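Local coordinates for high affinity transport system protein p37 (Mycoplasma hyorhinis, PDB 3EKI) that binds thiamine diphosphate as the extracytoplasmic lipoprotein of a high-affinity transport system, which it probably serves by delivering thiamine compounds for uptake, at residues T148-V153 and Y206-A212; D155-K160 and N213-G217. All coordinates share one frame. Numbering follows the deposited sequence.

Interaction 1 of 2, residues T148-V153 and Y206-A212; sequences TTNSFV and YDPTVQA
Antiparallel strand pairing interrupted by a corner joins the end of strand 141-152 to 206-212; the corner lets one edge of that strand, in the branched sheet of this PBP-clan protein, pair with two successive short strands. T149 and A212 form a hydrogen-bonded pair (T149 N to A212 O 2.9 Å, A212 N to T149 O 2.8 Å), with N150 facing Q211 in the next, non-hydrogen-bonded pair. The partner chain rounds the corner through a type I turn, D207 to V210, in which an Asx turn has D207 OD1 accepting T209 N at 3.0 Å while K156 takes D207 OD2. Both limbs bond S151: its N donates to V210 O (3.0 Å), its O accepts D207 N (2.8 Å), and its OG, with chi1 p, donates to D207 O (3.1 Å). Q211, chi1 m, curls back so that NE2 reaches N150 OD1 and OE1 accepts T148 OG1, both at 2.8 Å. F152 and Y206, both m, form a non-hydrogen-bonded pair; their rings, inclined by 29° with centroids 5.1 Å apart, barely overlap. The nearest atoms of Y206's side chain and thiamine diphosphate are about 5 Å apart. Strand 141-152 also pairs with strand 383-386, T148 bonding to the backbones of N382 and G383.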
loop_
_atom_site.group_PDB
_atom_site.type_symbol
_atom_site.label_atom_id
_atom_site.label_comp_id
_atom_site.label_asym_id
_atom_site.label_seq_id
_atom_site.Cartn_x
_atom_site.Cartn_y
_atom_site.Cartn_z
ATOM N N THR A 148 9.660 -3.472 -2.223
ATOM C CA THR A 148 9.171 -4.713 -1.619
ATOM C C THR A 148 8.960 -4.445 -0.136
ATOM O O THR A 148 9.499 -3.504 0.446
ATOM C CB THR A 148 10.100 -5.917 -1.821
ATOM O OG1 THR A 148 11.346 -5.664 -1.128
ATOM C CG2 THR A 148 10.436 -6.164 -3.280
ATOM N N THR A 149 8.133 -5.260 0.514
ATOM C CA THR A 149 7.848 -5.066 1.941
ATOM C C THR A 149 8.060 -6.372 2.692
ATOM O O THR A 149 7.904 -7.437 2.086
ATOM C CB THR A 149 6.413 -4.511 2.061
ATOM O OG1 THR A 149 6.150 -4.044 3.386
ATOM C CG2 THR A 149 5.352 -5.562 1.760
ATOM N N ASN A 150 8.394 -6.311 3.968
ATOM C CA ASN A 150 8.446 -7.482 4.838
ATOM C C ASN A 150 7.110 -8.223 4.726
ATOM O O ASN A 150 6.082 -7.577 4.884
ATOM C CB ASN A 150 8.726 -7.100 6.286
ATOM C CG ASN A 150 10.128 -6.576 6.550
ATOM O OD1 ASN A 150 11.048 -6.850 5.773
ATOM N ND2 ASN A 150 10.279 -5.861 7.651
ATOM N N SER A 151 7.157 -9.521 4.441
ATOM C CA SER A 151 5.950 -10.340 4.362
ATOM C C SER A 151 5.253 -10.396 5.706
ATOM O O SER A 151 5.879 -10.348 6.756
ATOM C CB SER A 151 6.291 -11.755 3.865
ATOM O OG SER A 151 6.929 -12.494 4.904
ATOM N N PHE A 152 3.925 -10.464 5.704
ATOM C CA PHE A 152 3.193 -10.816 6.905
ATOM C C PHE A 152 3.341 -12.314 7.173
ATOM O O PHE A 152 3.423 -13.134 6.247
ATOM C CB PHE A 152 1.728 -10.472 6.693
ATOM C CG PHE A 152 1.312 -9.023 6.675
ATOM C CD1 PHE A 152 1.550 -8.139 7.718
ATOM C CD2 PHE A 152 0.651 -8.535 5.554
ATOM C CE1 PHE A 152 1.112 -6.828 7.650
ATOM C CE2 PHE A 152 0.195 -7.235 5.486
ATOM C CZ PHE A 152 0.433 -6.376 6.540
ATOM N N VAL A 153 3.360 -12.683 8.454
ATOM C CA VAL A 153 3.453 -14.098 8.775
ATOM C C VAL A 153 2.296 -14.908 8.197
ATOM O O VAL A 153 2.522 -16.094 7.989
ATOM C CB VAL A 153 3.522 -14.316 10.284
ATOM C CG1 VAL A 153 4.869 -13.746 10.745
ATOM C CG2 VAL A 153 2.377 -13.670 11.007
ATOM N N TYR A 206 5.192 -9.901 11.225
ATOM C CA TYR A 206 5.947 -9.994 10.000
ATOM C C TYR A 206 7.045 -11.050 10.005
ATOM O O TYR A 206 7.573 -11.409 11.062
ATOM C CB TYR A 206 6.657 -8.659 9.745
ATOM C CG TYR A 206 5.783 -7.461 9.560
ATOM C CD1 TYR A 206 5.279 -6.717 10.607
ATOM C CD2 TYR A 206 5.478 -7.054 8.253
ATOM C CE1 TYR A 206 4.483 -5.607 10.384
ATOM C CE2 TYR A 206 4.683 -5.955 8.016
ATOM C CZ TYR A 206 4.184 -5.235 9.083
ATOM O OH TYR A 206 3.401 -4.138 8.858
ATOM N N ASP A 207 7.398 -11.483 8.812
ATOM C CA ASP A 207 8.545 -12.329 8.564
ATOM C C ASP A 207 9.539 -11.558 7.679
ATOM O O ASP A 207 9.456 -11.657 6.449
ATOM C CB ASP A 207 8.214 -13.659 7.922
ATOM C CG ASP A 207 9.451 -14.530 7.749
ATOM O OD1 ASP A 207 10.556 -14.109 8.133
ATOM O OD2 ASP A 207 9.315 -15.657 7.219
ATOM N N PRO A 208 10.461 -10.837 8.299
ATOM C CA PRO A 208 11.390 -10.014 7.507
ATOM C C PRO A 208 12.297 -10.816 6.586
ATOM O O PRO A 208 12.925 -10.237 5.684
ATOM C CB PRO A 208 12.240 -9.316 8.582
ATOM C CG PRO A 208 12.153 -10.204 9.784
ATOM C CD PRO A 208 10.745 -10.720 9.742
ATOM N N THR A 209 12.392 -12.132 6.777
ATOM C CA THR A 209 13.357 -12.861 5.952
ATOM C C THR A 209 12.773 -13.152 4.582
ATOM O O THR A 209 13.457 -13.628 3.686
ATOM C CB THR A 209 13.813 -14.169 6.610
ATOM O OG1 THR A 209 12.720 -15.092 6.726
ATOM C CG2 THR A 209 14.298 -13.918 8.036
ATOM N N VAL A 210 11.480 -12.861 4.442
ATOM C CA VAL A 210 10.826 -13.031 3.159
ATOM C C VAL A 210 10.252 -11.693 2.693
ATOM O O VAL A 210 9.374 -11.139 3.337
ATOM C CB VAL A 210 9.694 -14.072 3.191
ATOM C CG1 VAL A 210 8.976 -14.109 1.843
ATOM C CG2 VAL A 210 10.254 -15.441 3.522
ATOM N N GLN A 211 10.757 -11.203 1.562
ATOM C CA GLN A 211 10.212 -9.989 0.978
ATOM C C GLN A 211 9.022 -10.314 0.080
ATOM O O GLN A 211 9.089 -11.199 -0.765
ATOM C CB GLN A 211 11.264 -9.242 0.163
ATOM C CG GLN A 211 12.361 -8.650 1.053
ATOM C CD GLN A 211 11.835 -7.577 1.966
ATOM O OE1 GLN A 211 11.340 -6.538 1.512
ATOM N NE2 GLN A 211 11.911 -7.791 3.277
ATOM N N ALA A 212 7.965 -9.557 0.293
ATOM C CA ALA A 212 6.790 -9.621 -0.546
ATOM C C ALA A 212 6.826 -8.477 -1.562
ATOM O O ALA A 212 6.883 -7.309 -1.195
ATOM C CB ALA A 212 5.547 -9.551 0.310
#

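Interaction 2 of 2, residues D155-K160 and N213-G217; sequences DKEKDK and NFYRG. With TPP (thiamine diphosphate), chain B.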
loop_
_atom_site.group_PDB
_atom_site.type_symbol
_atom_site.label_atom_id
_atom_site.label_comp_id
_atom_site.label_asym_id
_atom_site.label_seq_id
_atom_site.Cartn_x
_atom_site.Cartn_y
_atom_site.Cartn_z
ATOM N N ASP A 155 0.775 -14.218 5.127
ATOM C CA ASP A 155 0.630 -14.052 3.670
ATOM C C ASP A 155 2.005 -13.958 3.009
ATOM O O ASP A 155 2.409 -12.912 2.494
ATOM C CB ASP A 155 -0.199 -12.811 3.383
ATOM C CG ASP A 155 -0.559 -12.517 1.949
ATOM O OD1 ASP A 155 -0.475 -13.417 1.081
ATOM O OD2 ASP A 155 -0.957 -11.358 1.675
ATOM N N LYS A 156 2.733 -15.073 2.992
ATOM C CA LYS A 156 4.096 -15.094 2.450
ATOM C C LYS A 156 4.198 -15.558 0.991
ATOM O O LYS A 156 5.279 -15.548 0.401
ATOM C CB LYS A 156 5.005 -15.953 3.334
ATOM C CG LYS A 156 4.913 -15.632 4.816
ATOM C CD LYS A 156 5.959 -16.397 5.613
ATOM C CE LYS A 156 5.659 -16.355 7.101
ATOM N NZ LYS A 156 6.897 -16.470 7.922
ATOM N N GLU A 157 3.070 -15.963 0.420
ATOM C CA GLU A 157 2.994 -16.444 -0.943
ATOM C C GLU A 157 2.080 -15.586 -1.816
ATOM O O GLU A 157 0.865 -15.425 -1.615
ATOM C CB GLU A 157 2.495 -17.895 -0.945
ATOM C CG GLU A 157 3.579 -18.941 -1.039
ATOM C CD GLU A 157 3.115 -20.349 -0.715
ATOM O OE1 GLU A 157 1.913 -20.600 -0.498
ATOM O OE2 GLU A 157 3.981 -21.250 -0.660
ATOM N N LYS A 158 2.733 -15.015 -2.838
ATOM C CA LYS A 158 1.992 -14.102 -3.685
ATOM C C LYS A 158 0.831 -14.743 -4.422
ATOM O O LYS A 158 -0.278 -14.195 -4.467
ATOM C CB LYS A 158 2.923 -13.489 -4.750
ATOM C CG LYS A 158 2.176 -12.485 -5.597
ATOM C CD LYS A 158 2.991 -11.780 -6.657
ATOM C CE LYS A 158 2.089 -11.095 -7.665
ATOM N NZ LYS A 158 1.142 -12.022 -8.358
ATOM N N ASP A 159 1.110 -15.896 -5.050
ATOM C CA ASP A 159 0.157 -16.347 -6.069
ATOM C C ASP A 159 -0.983 -17.162 -5.467
ATOM O O ASP A 159 -1.139 -18.372 -5.652
ATOM C CB ASP A 159 0.925 -17.078 -7.172
ATOM C CG ASP A 159 1.542 -16.148 -8.202
ATOM O OD1 ASP A 159 1.402 -14.907 -8.161
ATOM O OD2 ASP A 159 2.216 -16.647 -9.130
ATOM N N LYS A 160 -1.820 -16.460 -4.711
ATOM C CA LYS A 160 -3.080 -16.930 -4.150
ATOM C C LYS A 160 -4.177 -15.979 -4.633
ATOM O O LYS A 160 -4.078 -14.773 -4.374
ATOM C CB LYS A 160 -3.116 -16.981 -2.633
ATOM C CG LYS A 160 -1.953 -17.612 -1.908
ATOM C CD LYS A 160 -1.897 -19.114 -2.072
ATOM C CE LYS A 160 -0.845 -19.726 -1.148
ATOM N NZ LYS A 160 -0.399 -21.060 -1.655
ATOM N N ASN A 213 6.778 -8.857 -2.831
ATOM C CA ASN A 213 6.651 -7.938 -3.943
ATOM C C ASN A 213 5.191 -7.707 -4.327
ATOM O O ASN A 213 4.820 -7.589 -5.489
ATOM C CB ASN A 213 7.467 -8.462 -5.118
ATOM C CG ASN A 213 6.945 -9.785 -5.634
ATOM O OD1 ASN A 213 6.249 -10.510 -4.912
ATOM N ND2 ASN A 213 7.319 -10.049 -6.867
ATOM N N PHE A 214 4.381 -7.627 -3.264
ATOM C CA PHE A 214 2.951 -7.436 -3.451
ATOM C C PHE A 214 2.293 -6.977 -2.155
ATOM O O PHE A 214 2.883 -7.083 -1.071
ATOM C CB PHE A 214 2.330 -8.757 -3.903
ATOM C CG PHE A 214 2.395 -9.832 -2.821
ATOM C CD1 PHE A 214 1.382 -10.089 -1.905
ATOM C CD2 PHE A 214 3.534 -10.616 -2.717
ATOM C CE1 PHE A 214 1.520 -11.034 -0.908
ATOM C CE2 PHE A 214 3.684 -11.574 -1.747
ATOM C CZ PHE A 214 2.673 -11.790 -0.851
ATOM N N TYR A 215 1.037 -6.568 -2.221
ATOM C CA TYR A 215 0.175 -6.394 -1.063
ATOM C C TYR A 215 -1.242 -6.710 -1.554
ATOM O O TYR A 215 -1.509 -6.896 -2.749
ATOM C CB TYR A 215 0.263 -5.032 -0.386
ATOM C CG TYR A 215 -0.398 -3.898 -1.138
ATOM C CD1 TYR A 215 -0.031 -3.583 -2.446
ATOM C CD2 TYR A 215 -1.387 -3.128 -0.558
ATOM C CE1 TYR A 215 -0.624 -2.549 -3.137
ATOM C CE2 TYR A 215 -2.002 -2.101 -1.229
ATOM C CZ TYR A 215 -1.619 -1.809 -2.519
ATOM O OH TYR A 215 -2.243 -0.789 -3.186
ATOM N N ARG A 216 -2.153 -6.783 -0.602
ATOM C CA ARG A 216 -3.557 -7.046 -0.868
ATOM C C ARG A 216 -4.454 -6.078 -0.106
ATOM O O ARG A 216 -4.028 -5.388 0.824
ATOM C CB ARG A 216 -3.955 -8.456 -0.417
ATOM C CG ARG A 216 -3.100 -9.580 -0.955
ATOM C CD ARG A 216 -3.585 -10.895 -0.331
ATOM N NE ARG A 216 -2.603 -11.919 -0.600
ATOM C CZ ARG A 216 -2.541 -12.747 -1.624
ATOM N NH1 ARG A 216 -3.471 -12.697 -2.577
ATOM N NH2 ARG A 216 -1.534 -13.615 -1.665
ATOM N N GLY A 217 -5.732 -6.025 -0.459
ATOM C CA GLY A 217 -6.764 -5.462 0.359
ATOM C C GLY A 217 -7.428 -6.584 1.180
ATOM O O GLY A 217 -7.037 -7.745 1.088
HETATM N "N1'" TPP B . 3.737 -0.232 6.459
HETATM C "C2'" TPP B . 4.050 0.912 7.115
HETATM C CM2 TPP B . 5.165 0.875 8.166
HETATM N "N3'" TPP B . 3.405 2.060 6.842
HETATM C "C4'" TPP B . 2.497 2.088 5.829
HETATM N "N4'" TPP B . 1.933 3.257 5.518
HETATM C "C5'" TPP B . 2.116 0.906 5.178
HETATM C "C6'" TPP B . 2.776 -0.262 5.540
HETATM C "C7'" TPP B . 1.039 0.808 4.087
HETATM N N3 TPP B . 1.500 1.012 2.703
HETATM C C2 TPP B . 2.516 1.796 2.344
HETATM S S1 TPP B . 2.728 1.714 0.610
HETATM C C5 TPP B . 1.379 0.619 0.429
HETATM C C4 TPP B . 0.792 0.466 1.670
HETATM C CM4 TPP B . -0.290 -0.605 1.930
HETATM C C6 TPP B . 0.855 0.109 -0.918
HETATM C C7 TPP B . 0.064 1.205 -1.637
HETATM O O7 TPP B . -1.107 1.526 -0.858
HETATM P PA TPP B . -1.905 2.899 -0.935
HETATM O O1A TPP B . -2.823 2.972 0.227
HETATM O O2A TPP B . -0.951 4.053 -1.061
HETATM O O3A TPP B . -2.675 2.924 -2.312
HETATM P PB TPP B . -4.136 2.324 -2.602
HETATM O O1B TPP B . -4.132 0.841 -2.389
HETATM O O2B TPP B . -4.395 2.704 -4.114
HETATM O O3B TPP B . -5.217 3.100 -1.737
#
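A buried arginine can organise an irregular loop by answering several of its acceptors at once, and R216 illustrates the principle. Its side chain leaves the backbone toward 155-160 and ends among the carbonyls of that segment and the carboxylate of D155. NE donates to D155 OD2 at 2.9 Å and NH2 to D155 OD1 at 2.9 Å, a two-pronged salt bridge in which NE also makes a weak 3.1 Å bond to D155 OD1. The guanidinium also addresses main-chain carbonyls: NH1 reaches K160 O at 2.8 Å and, beyond the loop, T338 O, while NH2 adds a weak bond to K158 O at 3.1 Å. K160 N bonds to K158 O across an inverse gamma turn centred on D159.

F214, two residues earlier, also points toward the loop and supplies the apolar part of the contact. K158 lies over its ring, CA 3.8 Å from the centroid and 20° off the normal in a CH-pi contact, with K158 CB 3.6 Å from F214 CD2. At the ring edge, D155 O comes within 3.5 Å of F214 CZ. The K158 amine leads away to D159 OD1, a 2.9 Å salt bridge.

Y215, between the two, points the other way, into the ligand pocket: its OH donates to O1B of thiamine diphosphate at 2.6 Å, and C6 of the ligand lies over its ring. Helix 170-184 packs on R216 through L171 and I174. The chemistry implies a two-sided segment: paired charge, carbonyl bonds and the CH-pi packing of F214 hold one side to the loop, while the tyrosine meets the diphosphate.

Four segments come in the order 148-153, 155-160, 206-212 and 213-217, so the two contacts cross instead of nesting. Interaction 1 closes a loop of 52 residues that includes helix 170-184; interaction 2 closes an overlapping loop of equal length, starting and ending seven residues later. K156 NZ and D207 OD2 join interaction 2 to interaction 1 by a 2.6 Å salt bridge, and T149 CG2 packs on F214 O at 4.1 Å. The chain leaves the antiparallel sheet of strand 141-152 along 155-160, while 213-217 leads from strand 211-212 into strand 217-223 of the mixed sheet. Such linking segments, one reaching the ligand through Y215, are consistent with the interlobe connections of periplasmic-binding-protein folds.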